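Local structure of NADH:ubiquinone oxidoreductase, Na translocating, F subunit (Porphyromonas gingivalis, 2R6H) at residues A[10-16]-A[27-32]; A[35-41]-A[95-101]. The protein binds flavin-adenine dinucleotide and belongs to the flavoproteins that pair an antiparallel FAD-binding beta domain with an NAD-binding domain of parallel-sheet type. All coordinates share one frame; numbering follows the deposited sequence.

Contact 1: A[10-16]-A[27-32]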
loop_
_atom_site.group_PDB
_atom_site.type_symbol
_atom_site.label_atom_id
_atom_site.label_comp_id
_atom_site.label_asym_id
_atom_site.label_seq_id
_atom_site.Cartn_x
_atom_site.Cartn_y
_atom_site.Cartn_z
ATOM N N TRP A 10 -2.037 -22.253 2.368
ATOM C CA TRP A 10 -1.657 -22.541 3.756
ATOM C C TRP A 10 -2.661 -21.983 4.730
ATOM O O TRP A 10 -3.419 -21.084 4.394
ATOM C CB TRP A 10 -0.315 -21.902 4.107
ATOM C CG TRP A 10 0.803 -22.314 3.232
ATOM C CD1 TRP A 10 1.654 -23.364 3.425
ATOM C CD2 TRP A 10 1.216 -21.690 2.018
ATOM N NE1 TRP A 10 2.568 -23.428 2.405
ATOM C CE2 TRP A 10 2.313 -22.406 1.524
ATOM C CE3 TRP A 10 0.750 -20.578 1.302
ATOM C CZ2 TRP A 10 2.964 -22.066 0.348
ATOM C CZ3 TRP A 10 1.394 -20.239 0.130
ATOM C CH2 TRP A 10 2.491 -20.980 -0.336
ATOM N N GLU A 11 -2.654 -22.503 5.949
ATOM C CA GLU A 11 -3.327 -21.804 7.024
ATOM C C GLU A 11 -2.258 -21.134 7.872
ATOM O O GLU A 11 -1.289 -21.759 8.289
ATOM C CB GLU A 11 -4.250 -22.719 7.834
ATOM C CG GLU A 11 -3.807 -23.028 9.253
ATOM C CD GLU A 11 -3.419 -24.492 9.442
ATOM O OE1 GLU A 11 -3.989 -25.128 10.360
ATOM O OE2 GLU A 11 -2.559 -25.005 8.675
ATOM N N CYS A 12 -2.422 -19.838 8.092
ATOM C CA CYS A 12 -1.382 -19.055 8.727
ATOM C C CYS A 12 -1.832 -18.499 10.063
ATOM O O CYS A 12 -3.014 -18.226 10.272
ATOM C CB CYS A 12 -0.972 -17.908 7.811
ATOM S SG CYS A 12 -0.606 -18.414 6.125
ATOM N N GLU A 13 -0.871 -18.339 10.964
ATOM C CA GLU A 13 -1.108 -17.653 12.217
ATOM C C GLU A 13 -0.801 -16.157 12.097
ATOM O O GLU A 13 0.232 -15.753 11.552
ATOM C CB GLU A 13 -0.268 -18.267 13.334
ATOM C CG GLU A 13 -0.666 -17.782 14.718
ATOM C CD GLU A 13 0.517 -17.646 15.653
ATOM O OE1 GLU A 13 0.569 -16.651 16.416
ATOM O OE2 GLU A 13 1.398 -18.532 15.617
ATOM N N VAL A 14 -1.710 -15.336 12.612
ATOM C CA VAL A 14 -1.510 -13.893 12.642
ATOM C C VAL A 14 -0.525 -13.496 13.736
ATOM O O VAL A 14 -0.783 -13.702 14.922
ATOM C CB VAL A 14 -2.837 -13.143 12.863
ATOM C CG1 VAL A 14 -2.623 -11.642 12.750
ATOM C CG2 VAL A 14 -3.885 -13.616 11.865
ATOM N N LEU A 15 0.604 -12.925 13.330
ATOM C CA LEU A 15 1.589 -12.415 14.277
ATOM C C LEU A 15 1.196 -11.035 14.793
ATOM O O LEU A 15 1.144 -10.807 16.001
ATOM C CB LEU A 15 2.975 -12.360 13.629
ATOM C CG LEU A 15 3.576 -13.699 13.198
ATOM C CD1 LEU A 15 4.959 -13.499 12.598
ATOM C CD2 LEU A 15 3.631 -14.667 14.370
ATOM N N SER A 16 0.921 -10.120 13.870
ATOM C CA SER A 16 0.746 -8.714 14.214
ATOM C C SER A 16 -0.310 -8.058 13.330
ATOM O O SER A 16 -0.210 -8.082 12.104
ATOM C CB SER A 16 2.073 -7.963 14.092
ATOM O OG SER A 16 1.964 -6.647 14.605
ATOM N N PHE A 27 -0.694 -6.021 8.470
ATOM C CA PHE A 27 -1.215 -7.342 8.789
ATOM C C PHE A 27 -0.161 -8.406 8.491
ATOM O O PHE A 27 0.167 -8.654 7.342
ATOM C CB PHE A 27 -2.482 -7.569 7.972
ATOM C CG PHE A 27 -3.129 -8.889 8.202
ATOM C CD1 PHE A 27 -3.430 -9.312 9.489
ATOM C CD2 PHE A 27 -3.469 -9.697 7.131
ATOM C CE1 PHE A 27 -4.033 -10.521 9.704
ATOM C CE2 PHE A 27 -4.075 -10.905 7.340
ATOM C CZ PHE A 27 -4.359 -11.323 8.634
ATOM N N VAL A 28 0.369 -9.018 9.540
ATOM C CA VAL A 28 1.534 -9.882 9.424
ATOM C C VAL A 28 1.211 -11.333 9.816
ATOM O O VAL A 28 0.873 -11.622 10.973
ATOM C CB VAL A 28 2.683 -9.348 10.309
ATOM C CG1 VAL A 28 3.898 -10.243 10.210
ATOM C CG2 VAL A 28 3.031 -7.912 9.922
ATOM N N VAL A 29 1.322 -12.245 8.855
ATOM C CA VAL A 29 0.961 -13.642 9.090
ATOM C C VAL A 29 2.160 -14.573 8.906
ATOM O O VAL A 29 3.079 -14.256 8.149
ATOM C CB VAL A 29 -0.206 -14.088 8.165
ATOM C CG1 VAL A 29 -1.488 -13.296 8.483
ATOM C CG2 VAL A 29 0.188 -13.936 6.695
ATOM N N LYS A 30 2.150 -15.714 9.595
ATOM C CA LYS A 30 3.257 -16.669 9.503
ATOM C C LYS A 30 2.806 -18.019 8.948
ATOM O O LYS A 30 1.752 -18.532 9.330
ATOM C CB LYS A 30 3.919 -16.861 10.878
ATOM C CG LYS A 30 5.190 -17.706 10.870
ATOM C CD LYS A 30 5.644 -18.056 12.290
ATOM C CE LYS A 30 4.606 -18.938 12.989
ATOM N NZ LYS A 30 5.104 -19.579 14.245
ATOM N N LEU A 31 3.601 -18.602 8.052
ATOM C CA LEU A 31 3.259 -19.911 7.491
ATOM C C LEU A 31 3.620 -21.013 8.467
ATOM O O LEU A 31 4.405 -20.777 9.390
ATOM C CB LEU A 31 3.915 -20.126 6.122
ATOM C CG LEU A 31 3.073 -19.606 4.944
ATOM C CD1 LEU A 31 2.814 -18.122 5.089
ATOM C CD2 LEU A 31 3.712 -19.893 3.603
ATOM N N PRO A 32 3.022 -22.208 8.296
ATOM C CA PRO A 32 3.345 -23.372 9.139
ATOM C C PRO A 32 4.855 -23.593 9.162
ATOM O O PRO A 32 5.504 -23.252 8.170
ATOM C CB PRO A 32 2.672 -24.535 8.405
ATOM C CG PRO A 32 1.537 -23.916 7.669
ATOM C CD PRO A 32 1.981 -22.515 7.296
#

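Contact 2: A[35-41]-A[95-101]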
loop_
_atom_site.group_PDB
_atom_site.type_symbol
_atom_site.label_atom_id
_atom_site.label_comp_id
_atom_site.label_asym_id
_atom_site.label_seq_id
_atom_site.Cartn_x
_atom_site.Cartn_y
_atom_site.Cartn_z
ATOM N N GLU A 35 7.446 -24.134 6.200
ATOM C CA GLU A 35 6.724 -23.829 4.979
ATOM C C GLU A 35 7.228 -22.495 4.467
ATOM O O GLU A 35 7.738 -21.683 5.237
ATOM C CB GLU A 35 5.217 -23.762 5.226
ATOM C CG GLU A 35 4.562 -25.095 5.592
ATOM C CD GLU A 35 4.325 -26.002 4.390
ATOM O OE1 GLU A 35 3.350 -26.786 4.422
ATOM O OE2 GLU A 35 5.104 -25.930 3.416
ATOM N N THR A 36 7.092 -22.276 3.164
ATOM C CA THR A 36 7.598 -21.057 2.529
ATOM C C THR A 36 6.865 -20.736 1.217
ATOM O O THR A 36 6.514 -21.638 0.444
ATOM C CB THR A 36 9.143 -21.134 2.306
ATOM O OG1 THR A 36 9.816 -20.466 3.381
ATOM C CG2 THR A 36 9.556 -20.481 0.990
HETATM N N MSE A 37 6.615 -19.447 0.988
HETATM C CA MSE A 37 6.044 -18.996 -0.278
HETATM C C MSE A 37 7.101 -18.327 -1.165
HETATM O O MSE A 37 7.644 -17.268 -0.827
HETATM C CB MSE A 37 4.869 -18.051 -0.044
HETATM C CG MSE A 37 4.054 -17.763 -1.292
HETATM SE SE MSE A 37 2.955 -16.156 -1.112
HETATM C CE MSE A 37 1.678 -16.793 0.219
ATOM N N ASN A 38 7.404 -18.983 -2.284
ATOM C CA ASN A 38 8.274 -18.435 -3.305
ATOM C C ASN A 38 7.475 -17.443 -4.110
ATOM O O ASN A 38 6.483 -17.821 -4.721
ATOM C CB ASN A 38 8.733 -19.541 -4.253
ATOM C CG ASN A 38 9.224 -20.771 -3.523
ATOM O OD1 ASN A 38 9.744 -20.673 -2.412
ATOM N ND2 ASN A 38 9.068 -21.944 -4.147
ATOM N N PHE A 39 7.886 -16.182 -4.126
ATOM C CA PHE A 39 7.179 -15.214 -4.950
ATOM C C PHE A 39 8.108 -14.181 -5.545
ATOM O O PHE A 39 9.191 -13.968 -5.032
ATOM C CB PHE A 39 6.051 -14.540 -4.158
ATOM C CG PHE A 39 6.525 -13.666 -3.029
ATOM C CD1 PHE A 39 6.553 -12.290 -3.163
ATOM C CD2 PHE A 39 6.926 -14.217 -1.825
ATOM C CE1 PHE A 39 6.978 -11.485 -2.118
ATOM C CE2 PHE A 39 7.352 -13.408 -0.777
ATOM C CZ PHE A 39 7.378 -12.046 -0.925
ATOM N N LYS A 40 7.691 -13.557 -6.640
ATOM C CA LYS A 40 8.441 -12.429 -7.183
ATOM C C LYS A 40 7.846 -11.120 -6.632
ATOM O O LYS A 40 6.638 -11.042 -6.403
ATOM C CB LYS A 40 8.446 -12.470 -8.719
ATOM C CG LYS A 40 9.189 -13.680 -9.304
ATOM C CD LYS A 40 9.300 -13.645 -10.835
ATOM C CE LYS A 40 10.490 -12.788 -11.348
ATOM N NZ LYS A 40 11.783 -13.551 -11.558
ATOM N N SER A 41 8.683 -10.107 -6.403
ATOM C CA SER A 41 8.246 -8.898 -5.686
ATOM C C SER A 41 7.183 -8.120 -6.423
ATOM O O SER A 41 7.386 -7.704 -7.562
ATOM C CB SER A 41 9.417 -7.974 -5.423
ATOM O OG SER A 41 10.547 -8.743 -5.090
ATOM N N PRO A 95 11.056 -11.034 -1.108
ATOM C CA PRO A 95 10.941 -12.488 -1.259
ATOM C C PRO A 95 11.934 -13.258 -0.412
ATOM O O PRO A 95 11.800 -14.477 -0.279
ATOM C CB PRO A 95 11.233 -12.703 -2.741
ATOM C CG PRO A 95 10.890 -11.415 -3.367
ATOM C CD PRO A 95 11.315 -10.376 -2.394
ATOM N N ALA A 96 12.913 -12.554 0.148
ATOM C CA ALA A 96 13.935 -13.197 0.969
ATOM C C ALA A 96 13.370 -13.698 2.303
ATOM O O ALA A 96 13.996 -14.521 2.974
ATOM C CB ALA A 96 15.117 -12.267 1.191
ATOM N N GLU A 97 12.196 -13.199 2.691
ATOM C CA GLU A 97 11.498 -13.767 3.838
ATOM C C GLU A 97 10.312 -14.600 3.373
ATOM O O GLU A 97 9.335 -14.074 2.851
ATOM C CB GLU A 97 11.051 -12.701 4.831
ATOM C CG GLU A 97 10.173 -13.280 5.934
ATOM C CD GLU A 97 10.823 -14.459 6.670
ATOM O OE1 GLU A 97 10.253 -15.586 6.659
ATOM O OE2 GLU A 97 11.907 -14.256 7.265
ATOM N N GLY A 98 10.414 -15.907 3.583
ATOM C CA GLY A 98 9.488 -16.858 3.007
ATOM C C GLY A 98 8.224 -17.149 3.787
ATOM O O GLY A 98 7.171 -17.308 3.179
ATOM N N ASN A 99 8.294 -17.245 5.111
ATOM C CA ASN A 99 7.078 -17.625 5.830
ATOM C C ASN A 99 6.518 -16.629 6.838
ATOM O O ASN A 99 5.575 -16.933 7.564
ATOM C CB ASN A 99 7.111 -19.084 6.357
ATOM C CG ASN A 99 7.937 -19.267 7.623
ATOM O OD1 ASN A 99 7.746 -18.576 8.626
ATOM N ND2 ASN A 99 8.829 -20.254 7.595
ATOM N N ILE A 100 7.091 -15.435 6.862
ATOM C CA ILE A 100 6.440 -14.303 7.512
ATOM C C ILE A 100 6.016 -13.349 6.412
ATOM O O ILE A 100 6.824 -12.586 5.894
ATOM C CB ILE A 100 7.366 -13.539 8.494
ATOM C CG1 ILE A 100 8.141 -14.500 9.409
ATOM C CG2 ILE A 100 6.551 -12.544 9.317
ATOM C CD1 ILE A 100 7.619 -14.554 10.817
ATOM N N ILE A 101 4.746 -13.418 6.042
ATOM C CA ILE A 101 4.215 -12.566 4.987
ATOM C C ILE A 101 3.629 -11.299 5.583
ATOM O O ILE A 101 2.807 -11.359 6.487
ATOM C CB ILE A 101 3.135 -13.287 4.164
ATOM C CG1 ILE A 101 3.724 -14.542 3.528
ATOM C CG2 ILE A 101 2.571 -12.365 3.106
ATOM C CD1 ILE A 101 5.131 -14.333 3.015
#

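Contact 1: A[10-16]-A[27-32]
The beta hairpin of strands 9-19 and 24-30 carries a classic beta bulge, where L15 and S16 both face V28. L15 N bonds to V28 O at 2.7 Å, nearly in line with C=O. S16 N bonds to the same V28 O at 3.3 Å, in the carbonyl plane and on a lone pair. Regular pairing resumes at V14 and V29, a non-hydrogen-bonded pair, and continues at E13 and K30, where K30 N bonds to E13 O at 2.7 Å. E13 and K30 run side by side, but E13 OE2 stays 4.1 Å from K30 NZ, too far for a salt bridge. Past the strand end, L31 CD2 makes a CH-pi contact over one face of the W10 indole, 3.6 Å from the centroid of the five-membered ring. The other methyl, L31 CD1, meets C12 SG at 3.6 Å. V14 CG1 touches F27 CE1 at 3.5 Å. With CG anti to the backbone N (chi1 -180°), the end of the F27 side chain comes back toward V14, and the two side chains cross at about a right angle. L31 and V29 also pack on M143 of strand 140-147. The arrangement is a bulged antiparallel hairpin within the six-stranded sheet of the FAD-binding domain.

Contact 2: A[35-41]-A[95-101]
E97 OE1 accepts two backbone N-H groups, while the carbonyl oxygen of the same residue lies near the plane of the F39 ring, at its edge. N99 N uses the anti lone pair of E97 OE1 at 3.0 Å. I100 N reaches E97 OE1 from the anti side at 3.2 Å, 34° out of the carboxylate plane. These two bonds hold the turn that leads into strand 100-106. Across the contact, M37 N bonds to G98 O at 3.1 Å. The N-H points almost straight at the oxygen, yet it arrives above the carbonyl plane, 43° out of it, and not on a lone pair. Beside this bond, T36 OG1 rests against G98 CA at 3.6 Å. A bond from N99 ND2 to E35 O is doubtful, because that oxygen is poorly placed. The F39 ring lies against P95. Its CG stands between the backbone N and the carbonyl carbon (chi1 67°), which turns the ring toward the proline. P95 lies over one face of the ring, and the two side chains cross at about a right angle, with P95 CA 3.6 Å from F39 CZ. Apolar contact continues at I101, whose CD1 comes within 4.5 Å of F39 CE2. M37 CE, of a selenomethionine, lies loosely near I101 CG1 at 4.5 Å. M37 and I101 both reach M143 of strand 140-147 as well. S41 and P95 lie on H177 of helix 168-181. Such a loop, packed on the turn that leads into a strand, belongs to the antiparallel beta domain of this flavoprotein family.

The centres of contact 1 and contact 2 are about 12 Å apart, on the same side of the chain's centre. They come in series along the chain. The hairpin of contact 1 closes first, and the loop at 35-41 follows shortly after. Strands 24-30 and 100-106 are neighbours in the antiparallel sheet and join the two sites. L31 N probably bonds to N99 O, and I101 N to V29 O. L15 CD1 also packs on I100 CD1. Strand 100-106 is therefore held by the hairpin, while its leading turn is met by the loop. Both belong to the antiparallel beta domain that carries the FAD, with the side chains of F27 and I101 about 9 and 10 Å from the flavin-adenine dinucleotide.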